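PDB 2ERV: lipid A deacylase PagL from Pseudomonas aeruginosa, which hydrolyses the ester bond at the 3 position of lipid A in the bacterial outer membrane, releasing the primary fatty acyl chain. Local coordinates for residues 93-107 with 125-139. Sequence-based numbering, arbitrary orientation.
With CA (calcium ion), chain C.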
ATOM      1  N   VAL A  93      17.345  -0.833   3.847  1.00 28.81           N
ATOM      2  CA  VAL A  93      16.512   0.103   3.090  1.00 26.77           C
ATOM      3  C   VAL A  93      16.380   1.338   3.970  1.00 27.08           C
ATOM      4  O   VAL A  93      16.104   1.223   5.176  1.00 24.76           O
ATOM      5  CB  VAL A  93      15.091  -0.490   2.844  1.00 27.29           C
ATOM      6  CG1 VAL A  93      14.209   0.428   1.993  1.00 23.60           C
ATOM      7  CG2 VAL A  93      15.192  -1.889   2.159  1.00 26.51           C
ATOM      8  N   GLY A  94      16.600   2.506   3.381  1.00 25.63           N
ATOM      9  CA  GLY A  94      16.550   3.746   4.112  1.00 26.79           C
ATOM     10  C   GLY A  94      17.510   3.659   5.279  1.00 27.15           C
ATOM     11  O   GLY A  94      18.660   3.255   5.095  1.00 26.54           O
ATOM     12  N   ASP A  95      17.027   3.980   6.475  1.00 26.84           N
ATOM     13  CA  ASP A  95      17.828   3.866   7.691  1.00 27.74           C
ATOM     14  C   ASP A  95      17.660   2.494   8.351  1.00 27.78           C
ATOM     15  O   ASP A  95      18.071   2.325   9.483  1.00 26.12           O
ATOM     16  CB  ASP A  95      17.393   4.920   8.722  1.00 28.56           C
ATOM     17  CG  ASP A  95      17.789   6.335   8.362  1.00 30.19           C
ATOM     18  OD1 ASP A  95      18.563   6.590   7.395  1.00 28.74           O
ATOM     19  OD2 ASP A  95      17.328   7.285   9.023  1.00 33.22           O
ATOM     20  N   GLN A  96      17.044   1.515   7.672  1.00 27.41           N
ATOM     21  CA  GLN A  96      16.552   0.295   8.347  1.00 26.39           C
ATOM     22  C   GLN A  96      17.273  -0.977   7.900  1.00 26.77           C
ATOM     23  O   GLN A  96      17.519  -1.159   6.734  1.00 26.38           O
ATOM     24  CB  GLN A  96      15.048   0.083   8.092  1.00 26.24           C
ATOM     25  CG  GLN A  96      14.107   1.286   8.428  1.00 26.37           C
ATOM     26  CD  GLN A  96      14.259   1.789   9.864  1.00 29.57           C
ATOM     27  OE1 GLN A  96      14.877   2.829  10.078  1.00 32.05           O
ATOM     28  NE2 GLN A  96      13.670   1.079  10.828  1.00 26.57           N
ATOM     29  N   ASN A  97      17.600  -1.856   8.848  1.00 27.06           N
ATOM     30  CA  ASN A  97      18.092  -3.188   8.495  1.00 28.33           C
ATOM     31  C   ASN A  97      16.945  -4.140   8.664  1.00 28.05           C
ATOM     32  O   ASN A  97      16.553  -4.463   9.795  1.00 28.23           O
ATOM     33  CB  ASN A  97      19.279  -3.569   9.362  1.00 27.48           C
ATOM     34  CG  ASN A  97      19.895  -4.923   8.981  1.00 30.28           C
ATOM     35  OD1 ASN A  97      19.352  -5.684   8.200  1.00 34.49           O
ATOM     36  ND2 ASN A  97      21.007  -5.234   9.600  1.00 31.13           N
ATOM     37  N   LEU A  98      16.345  -4.527   7.545  1.00 28.17           N
ATOM     38  CA  LEU A  98      15.183  -5.413   7.556  1.00 29.25           C
ATOM     39  C   LEU A  98      15.499  -6.872   7.899  1.00 31.57           C
ATOM     40  O   LEU A  98      14.590  -7.648   8.234  1.00 32.43           O
ATOM     41  CB  LEU A  98      14.500  -5.373   6.204  1.00 29.64           C
ATOM     42  CG  LEU A  98      14.041  -4.000   5.700  1.00 28.41           C
ATOM     43  CD1 LEU A  98      13.407  -4.200   4.362  1.00 28.84           C
ATOM     44  CD2 LEU A  98      13.039  -3.480   6.720  1.00 28.20           C
ATOM     45  N   GLY A  99      16.764  -7.264   7.747  1.00 32.39           N
ATOM     46  CA  GLY A  99      17.167  -8.654   8.015  1.00 34.39           C
ATOM     47  C   GLY A  99      16.979  -9.558   6.818  1.00 34.35           C
ATOM     48  O   GLY A  99      17.896 -10.288   6.419  1.00 34.30           O
ATOM     49  N   SER A 100      15.788  -9.501   6.240  1.00 34.11           N
ATOM     50  CA  SER A 100      15.442 -10.286   5.067  1.00 33.83           C
ATOM     51  C   SER A 100      14.945  -9.382   3.925  1.00 33.42           C
ATOM     52  O   SER A 100      14.399  -8.305   4.176  1.00 32.37           O
ATOM     53  CB  SER A 100      14.364 -11.305   5.422  1.00 33.23           C
ATOM     54  OG  SER A 100      13.157 -10.694   5.841  1.00 36.72           O
ATOM     55  N   SER A 101      15.143  -9.848   2.694  1.00 32.38           N
ATOM     56  CA  SER A 101      14.580  -9.284   1.470  1.00 33.24           C
ATOM     57  C   SER A 101      13.074  -9.516   1.460  1.00 32.62           C
ATOM     58  O   SER A 101      12.298  -8.611   1.128  1.00 32.24           O
ATOM     59  CB  SER A 101      15.173  -9.984   0.226  1.00 33.18           C
ATOM     60  OG  SER A 101      14.289  -9.744  -0.906  1.00 38.12           O
ATOM     61  N   LEU A 102      12.652 -10.722   1.836  1.00 32.24           N
ATOM     62  CA  LEU A 102      11.237 -11.068   1.886  1.00 32.26           C
ATOM     63  C   LEU A 102      10.574 -10.597   3.186  1.00 32.02           C
ATOM     64  O   LEU A 102      11.122 -10.804   4.299  1.00 30.77           O
ATOM     65  CB  LEU A 102      11.020 -12.572   1.755  1.00 33.37           C
ATOM     66  CG  LEU A 102      11.688 -13.350   0.620  1.00 36.21           C
ATOM     67  CD1 LEU A 102      11.264 -14.828   0.760  1.00 39.96           C
ATOM     68  CD2 LEU A 102      11.255 -12.788  -0.708  1.00 39.28           C
ATOM     69  N   ASN A 103       9.387  -9.985   3.038  1.00 30.95           N
ATOM     70  CA  ASN A 103       8.720  -9.338   4.161  1.00 30.62           C
ATOM     71  C   ASN A 103       7.226  -9.376   3.947  1.00 30.69           C
ATOM     72  O   ASN A 103       6.770  -9.488   2.802  1.00 30.69           O
ATOM     73  CB  ASN A 103       9.175  -7.869   4.309  1.00 31.30           C
ATOM     74  CG  ASN A 103      10.550  -7.728   4.945  1.00 32.48           C
ATOM     75  OD1 ASN A 103      10.671  -7.793   6.167  1.00 34.17           O
ATOM     76  ND2 ASN A 103      11.588  -7.546   4.128  1.00 30.41           N
ATOM     77  N   PHE A 104       6.460  -9.241   5.037  1.00 29.29           N
ATOM     78  CA  PHE A 104       5.013  -9.089   4.923  1.00 28.77           C
ATOM     79  C   PHE A 104       4.747  -7.606   4.658  1.00 28.32           C
ATOM     80  O   PHE A 104       5.589  -6.768   4.936  1.00 27.20           O
ATOM     81  CB  PHE A 104       4.312  -9.502   6.218  1.00 28.47           C
ATOM     82  CG  PHE A 104       4.543 -10.955   6.620  1.00 29.08           C
ATOM     83  CD1 PHE A 104       3.687 -11.953   6.166  1.00 27.93           C
ATOM     84  CD2 PHE A 104       5.582 -11.300   7.476  1.00 25.75           C
ATOM     85  CE1 PHE A 104       3.894 -13.295   6.529  1.00 30.46           C
ATOM     86  CE2 PHE A 104       5.785 -12.653   7.863  1.00 31.51           C
ATOM     87  CZ  PHE A 104       4.928 -13.645   7.366  1.00 26.93           C
ATOM     88  N   GLU A 105       3.585  -7.311   4.103  1.00 28.11           N
ATOM     89  CA  GLU A 105       3.123  -5.948   3.882  1.00 28.82           C
ATOM     90  C   GLU A 105       1.811  -5.833   4.620  1.00 28.37           C
ATOM     91  O   GLU A 105       0.904  -6.560   4.270  1.00 29.01           O
ATOM     92  CB  GLU A 105       2.800  -5.736   2.400  1.00 29.00           C
ATOM     93  CG  GLU A 105       2.315  -4.322   2.049  1.00 28.20           C
ATOM     94  CD  GLU A 105       2.023  -4.154   0.559  1.00 33.32           C
ATOM     95  OE1 GLU A 105       1.210  -4.959   0.033  1.00 34.70           O
ATOM     96  OE2 GLU A 105       2.632  -3.233  -0.102  1.00 34.85           O
ATOM     97  N   ASP A 106       1.713  -4.973   5.642  1.00 27.58           N
ATOM     98  CA  ASP A 106       0.439  -4.683   6.338  1.00 26.81           C
ATOM     99  C   ASP A 106       0.042  -3.260   6.032  1.00 26.43           C
ATOM    100  O   ASP A 106       0.874  -2.353   6.179  1.00 24.82           O
ATOM    101  CB  ASP A 106       0.629  -4.774   7.859  1.00 28.03           C
ATOM    102  CG  ASP A 106       0.945  -6.183   8.335  1.00 30.79           C
ATOM    103  OD1 ASP A 106       0.298  -7.163   7.901  1.00 33.96           O
ATOM    104  OD2 ASP A 106       1.901  -6.423   9.088  1.00 34.15           O
ATOM    105  N   ARG A 107      -1.203  -3.044   5.594  1.00 25.55           N
ATOM    106  CA  ARG A 107      -1.580  -1.712   5.157  1.00 25.24           C
ATOM    107  C   ARG A 107      -2.979  -1.327   5.617  1.00 24.44           C
ATOM    108  O   ARG A 107      -3.859  -2.197   5.768  1.00 23.65           O
ATOM    109  CB  ARG A 107      -1.534  -1.630   3.623  1.00 26.52           C
ATOM    110  CG  ARG A 107      -2.140  -2.854   2.959  1.00 28.74           C
ATOM    111  CD  ARG A 107      -1.761  -2.996   1.509  1.00 31.41           C
ATOM    112  NE  ARG A 107      -2.387  -1.941   0.725  1.00 30.71           N
ATOM    113  CZ  ARG A 107      -2.214  -1.813  -0.585  1.00 32.76           C
ATOM    114  NH1 ARG A 107      -1.402  -2.624  -1.233  1.00 30.57           N
ATOM    115  NH2 ARG A 107      -2.846  -0.874  -1.227  1.00 34.73           N
ATOM    116  N   ILE A 125       1.572   1.943   5.218  1.00 21.16           N
ATOM    117  CA  ILE A 125       1.970   0.567   4.959  1.00 22.27           C
ATOM    118  C   ILE A 125       3.192   0.264   5.787  1.00 22.72           C
ATOM    119  O   ILE A 125       4.093   1.097   5.886  1.00 22.89           O
ATOM    120  CB  ILE A 125       2.294   0.316   3.458  1.00 22.02           C
ATOM    121  CG1 ILE A 125       1.133   0.822   2.576  1.00 22.75           C
ATOM    122  CG2 ILE A 125       2.568  -1.167   3.248  1.00 21.53           C
ATOM    123  CD1 ILE A 125       1.424   0.783   1.081  1.00 23.55           C
ATOM    124  N   HIS A 126       3.194  -0.912   6.408  1.00 21.19           N
ATOM    125  CA  HIS A 126       4.357  -1.373   7.176  1.00 22.31           C
ATOM    126  C   HIS A 126       4.903  -2.701   6.671  1.00 22.43           C
ATOM    127  O   HIS A 126       4.142  -3.609   6.316  1.00 22.20           O
ATOM    128  CB  HIS A 126       3.951  -1.490   8.661  1.00 22.77           C
ATOM    129  CG  HIS A 126       4.878  -2.336   9.484  1.00 21.73           C
ATOM    130  ND1 HIS A 126       6.084  -1.867   9.971  1.00 22.82           N
ATOM    131  CD2 HIS A 126       4.759  -3.612   9.934  1.00 25.60           C
ATOM    132  CE1 HIS A 126       6.672  -2.827  10.676  1.00 23.58           C
ATOM    133  NE2 HIS A 126       5.898  -3.900  10.650  1.00 23.24           N
ATOM    134  N   TYR A 127       6.221  -2.825   6.656  1.00 22.11           N
ATOM    135  CA  TYR A 127       6.837  -4.034   6.151  1.00 23.84           C
ATOM    136  C   TYR A 127       7.758  -4.597   7.227  1.00 23.59           C
ATOM    137  O   TYR A 127       8.591  -3.864   7.763  1.00 24.29           O
ATOM    138  CB  TYR A 127       7.708  -3.707   4.916  1.00 22.84           C
ATOM    139  CG  TYR A 127       6.939  -3.167   3.728  1.00 23.57           C
ATOM    140  CD1 TYR A 127       6.472  -4.033   2.731  1.00 22.53           C
ATOM    141  CD2 TYR A 127       6.694  -1.795   3.600  1.00 24.49           C
ATOM    142  CE1 TYR A 127       5.764  -3.537   1.616  1.00 21.78           C
ATOM    143  CE2 TYR A 127       6.006  -1.287   2.474  1.00 22.46           C
ATOM    144  CZ  TYR A 127       5.542  -2.172   1.502  1.00 21.58           C
ATOM    145  OH  TYR A 127       4.853  -1.699   0.391  1.00 25.13           O
ATOM    146  N   SER A 128       7.606  -5.878   7.563  1.00 24.40           N
ATOM    147  CA  SER A 128       8.553  -6.531   8.508  1.00 24.21           C
ATOM    148  C   SER A 128       8.419  -8.036   8.353  1.00 24.57           C
ATOM    149  O   SER A 128       7.603  -8.464   7.586  1.00 24.45           O
ATOM    150  CB  SER A 128       8.368  -6.073   9.958  1.00 24.98           C
ATOM    151  OG  SER A 128       7.028  -6.309  10.387  1.00 26.35           O
ATOM    152  N   ASN A 129       9.203  -8.824   9.091  1.00 25.42           N
ATOM    153  CA  ASN A 129       9.290 -10.261   8.828  1.00 27.71           C
ATOM    154  C   ASN A 129       8.795 -11.132  10.002  1.00 27.95           C
ATOM    155  O   ASN A 129       8.980 -12.367  10.009  1.00 28.66           O
ATOM    156  CB  ASN A 129      10.727 -10.646   8.338  1.00 27.52           C
ATOM    157  CG  ASN A 129      11.814 -10.404   9.401  1.00 30.07           C
ATOM    158  OD1 ASN A 129      11.623 -10.686  10.605  1.00 30.58           O
ATOM    159  ND2 ASN A 129      12.950  -9.895   8.972  1.00 25.99           N
ATOM    160  N   ALA A 130       8.101 -10.489  10.941  1.00 27.75           N
ATOM    161  CA  ALA A 130       7.511 -11.127  12.116  1.00 28.14           C
ATOM    162  C   ALA A 130       8.543 -11.797  13.024  1.00 29.06           C
ATOM    163  O   ALA A 130       8.214 -12.773  13.728  1.00 29.57           O
ATOM    164  CB  ALA A 130       6.426 -12.093  11.726  1.00 27.87           C
ATOM    165  N   GLY A 131       9.765 -11.258  13.022  1.00 29.39           N
ATOM    166  CA  GLY A 131      10.853 -11.722  13.909  1.00 32.19           C
ATOM    167  C   GLY A 131      11.659 -12.881  13.356  1.00 33.68           C
ATOM    168  O   GLY A 131      12.587 -13.418  14.020  1.00 34.52           O
ATOM    169  N   LEU A 132      11.326 -13.242  12.118  1.00 34.06           N
ATOM    170  CA  LEU A 132      11.841 -14.428  11.463  1.00 34.47           C
ATOM    171  C   LEU A 132      13.260 -14.254  10.915  1.00 35.16           C
ATOM    172  O   LEU A 132      13.953 -15.229  10.646  1.00 35.35           O
ATOM    173  CB  LEU A 132      10.878 -14.861  10.347  1.00 33.52           C
ATOM    174  CG  LEU A 132       9.540 -15.455  10.790  1.00 33.16           C
ATOM    175  CD1 LEU A 132       8.693 -15.746   9.544  1.00 36.66           C
ATOM    176  CD2 LEU A 132       9.733 -16.730  11.609  1.00 34.78           C
ATOM    177  N   LYS A 133      13.701 -13.016  10.742  1.00 34.72           N
ATOM    178  CA  LYS A 133      15.104 -12.795  10.501  1.00 34.21           C
ATOM    179  C   LYS A 133      15.528 -11.496  11.158  1.00 34.48           C
ATOM    180  O   LYS A 133      15.025 -10.404  10.779  1.00 33.88           O
ATOM    181  CB  LYS A 133      15.375 -12.779   8.990  1.00 34.82           C
ATOM    182  CG  LYS A 133      16.777 -12.397   8.633  1.00 35.93           C
ATOM    183  CD  LYS A 133      17.730 -13.531   8.862  1.00 39.51           C
ATOM    184  CE  LYS A 133      18.985 -13.291   8.054  1.00 40.80           C
ATOM    185  NZ  LYS A 133      20.064 -14.184   8.575  1.00 43.87           N
ATOM    186  N   GLN A 134      16.426 -11.592  12.137  1.00 33.19           N
ATOM    187  CA  GLN A 134      16.915 -10.407  12.872  1.00 34.18           C
ATOM    188  C   GLN A 134      17.777  -9.543  11.957  1.00 34.25           C
ATOM    189  O   GLN A 134      18.388 -10.085  11.044  1.00 34.81           O
ATOM    190  CB  GLN A 134      17.751 -10.831  14.109  1.00 35.25           C
ATOM    191  CG  GLN A 134      16.951 -11.425  15.233  1.00 37.75           C
ATOM    192  CD  GLN A 134      15.589 -10.773  15.393  1.00 40.36           C
ATOM    193  OE1 GLN A 134      15.463  -9.545  15.415  1.00 39.90           O
ATOM    194  NE2 GLN A 134      14.561 -11.593  15.452  1.00 43.27           N
ATOM    195  N   PRO A 135      17.920  -8.231  12.218  1.00 34.21           N
ATOM    196  CA  PRO A 135      17.265  -7.514  13.320  1.00 33.23           C
ATOM    197  C   PRO A 135      15.820  -7.051  13.039  1.00 32.83           C
ATOM    198  O   PRO A 135      15.224  -6.349  13.880  1.00 32.29           O
ATOM    199  CB  PRO A 135      18.164  -6.285  13.518  1.00 32.75           C
ATOM    200  CG  PRO A 135      18.683  -6.031  12.168  1.00 33.70           C
ATOM    201  CD  PRO A 135      18.892  -7.382  11.505  1.00 33.89           C
ATOM    202  N   ASN A 136      15.265  -7.421  11.891  1.00 31.50           N
ATOM    203  CA  ASN A 136      13.839  -7.072  11.614  1.00 31.08           C
ATOM    204  C   ASN A 136      13.471  -5.641  11.995  1.00 29.92           C
ATOM    205  O   ASN A 136      12.582  -5.429  12.831  1.00 29.25           O
ATOM    206  CB  ASN A 136      12.930  -8.045  12.374  1.00 30.80           C
ATOM    207  CG  ASN A 136      11.444  -7.884  11.994  1.00 31.52           C
ATOM    208  OD1 ASN A 136      11.128  -7.535  10.867  1.00 29.85           O
ATOM    209  ND2 ASN A 136      10.553  -8.192  12.922  1.00 27.91           N
ATOM    210  N   ASP A 137      14.150  -4.633  11.426  1.00 29.75           N
ATOM    211  CA  ASP A 137      13.890  -3.268  11.875  1.00 29.44           C
ATOM    212  C   ASP A 137      12.481  -2.799  11.449  1.00 28.57           C
ATOM    213  O   ASP A 137      11.929  -1.859  12.023  1.00 27.96           O
ATOM    214  CB  ASP A 137      14.899  -2.279  11.320  1.00 30.39           C
ATOM    215  CG  ASP A 137      16.263  -2.355  11.982  1.00 33.79           C
ATOM    216  OD1 ASP A 137      16.455  -3.108  12.970  1.00 35.06           O
ATOM    217  OD2 ASP A 137      17.202  -1.626  11.585  1.00 36.05           O
ATOM    218  N   GLY A 138      11.939  -3.441  10.427  1.00 28.49           N
ATOM    219  CA  GLY A 138      10.705  -3.001   9.744  1.00 26.88           C
ATOM    220  C   GLY A 138      10.923  -1.656   9.044  1.00 26.12           C
ATOM    221  O   GLY A 138      11.866  -0.934   9.355  1.00 27.01           O
ATOM    222  N   ILE A 139      10.026  -1.288   8.132  1.00 23.58           N
ATOM    223  CA  ILE A 139      10.025   0.064   7.581  1.00 21.88           C
ATOM    224  C   ILE A 139       8.569   0.380   7.162  1.00 22.40           C
ATOM    225  O   ILE A 139       7.747  -0.530   6.929  1.00 22.37           O
ATOM    226  CB  ILE A 139      10.965   0.148   6.352  1.00 21.76           C
ATOM    227  CG1 ILE A 139      11.261   1.630   5.925  1.00 21.48           C
ATOM    228  CG2 ILE A 139      10.409  -0.681   5.225  1.00 21.01           C
ATOM    229  CD1 ILE A 139      12.395   1.778   4.894  1.00 21.26           C
TER
HETATM  230 CA    CA C 195       0.986  -8.111  10.614  1.00 21.89          CA
HETATM  231  O   HOH W   1      12.181  -5.966   8.957  1.00 29.37           O
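The catalytic H126 and S128 of PagL follow one another along segment 125-139, where a barrel strand that pairs antiparallel with strand 102-107 runs out, and D106 and H126 form an antiparallel hydrogen-bonded pair, D106 N to H126 O at 2.9 Å and H126 N to D106 O at 2.7 Å. Their side chains run side by side, carboxylate and imidazole nearly coplanar (16°), with D106 OD2 turned to a calcium ion 2.5 Å away. The imidazole serves the charge relay: NE2 hydrogen-bonds S128 OG at 2.7 Å, while ND1 bonds E140. On the other face, which lines the barrel interior, the extended chain of E105 lies alongside the Y127 ring, and E105 OE2 makes a salt bridge to R18 and a hydrogen bond with S61. Next to S128, N129, critical for activity, joins the loops beyond the hairpin of strands 102-114 and 119-128 in this outer-membrane beta barrel. Its chi1 of 64° sets CG between the backbone N and carbonyl carbon, and ND2 bonds K133 O at 2.8 Å and S100 OG at 3.2 Å. OD1 in turn accepts the backbone N of K133 from above the amide plane. Farther along, D137 makes two bonds with N97: D137 OD2 accepts N97 N at 2.8 Å, the donor standing above the carboxylate plane, and D137 N donates to N97 O. The bent chain of Q96 brings NE2 to G138 O at 3.1 Å, and a water links L98 O, N136 OD1 and G138 N.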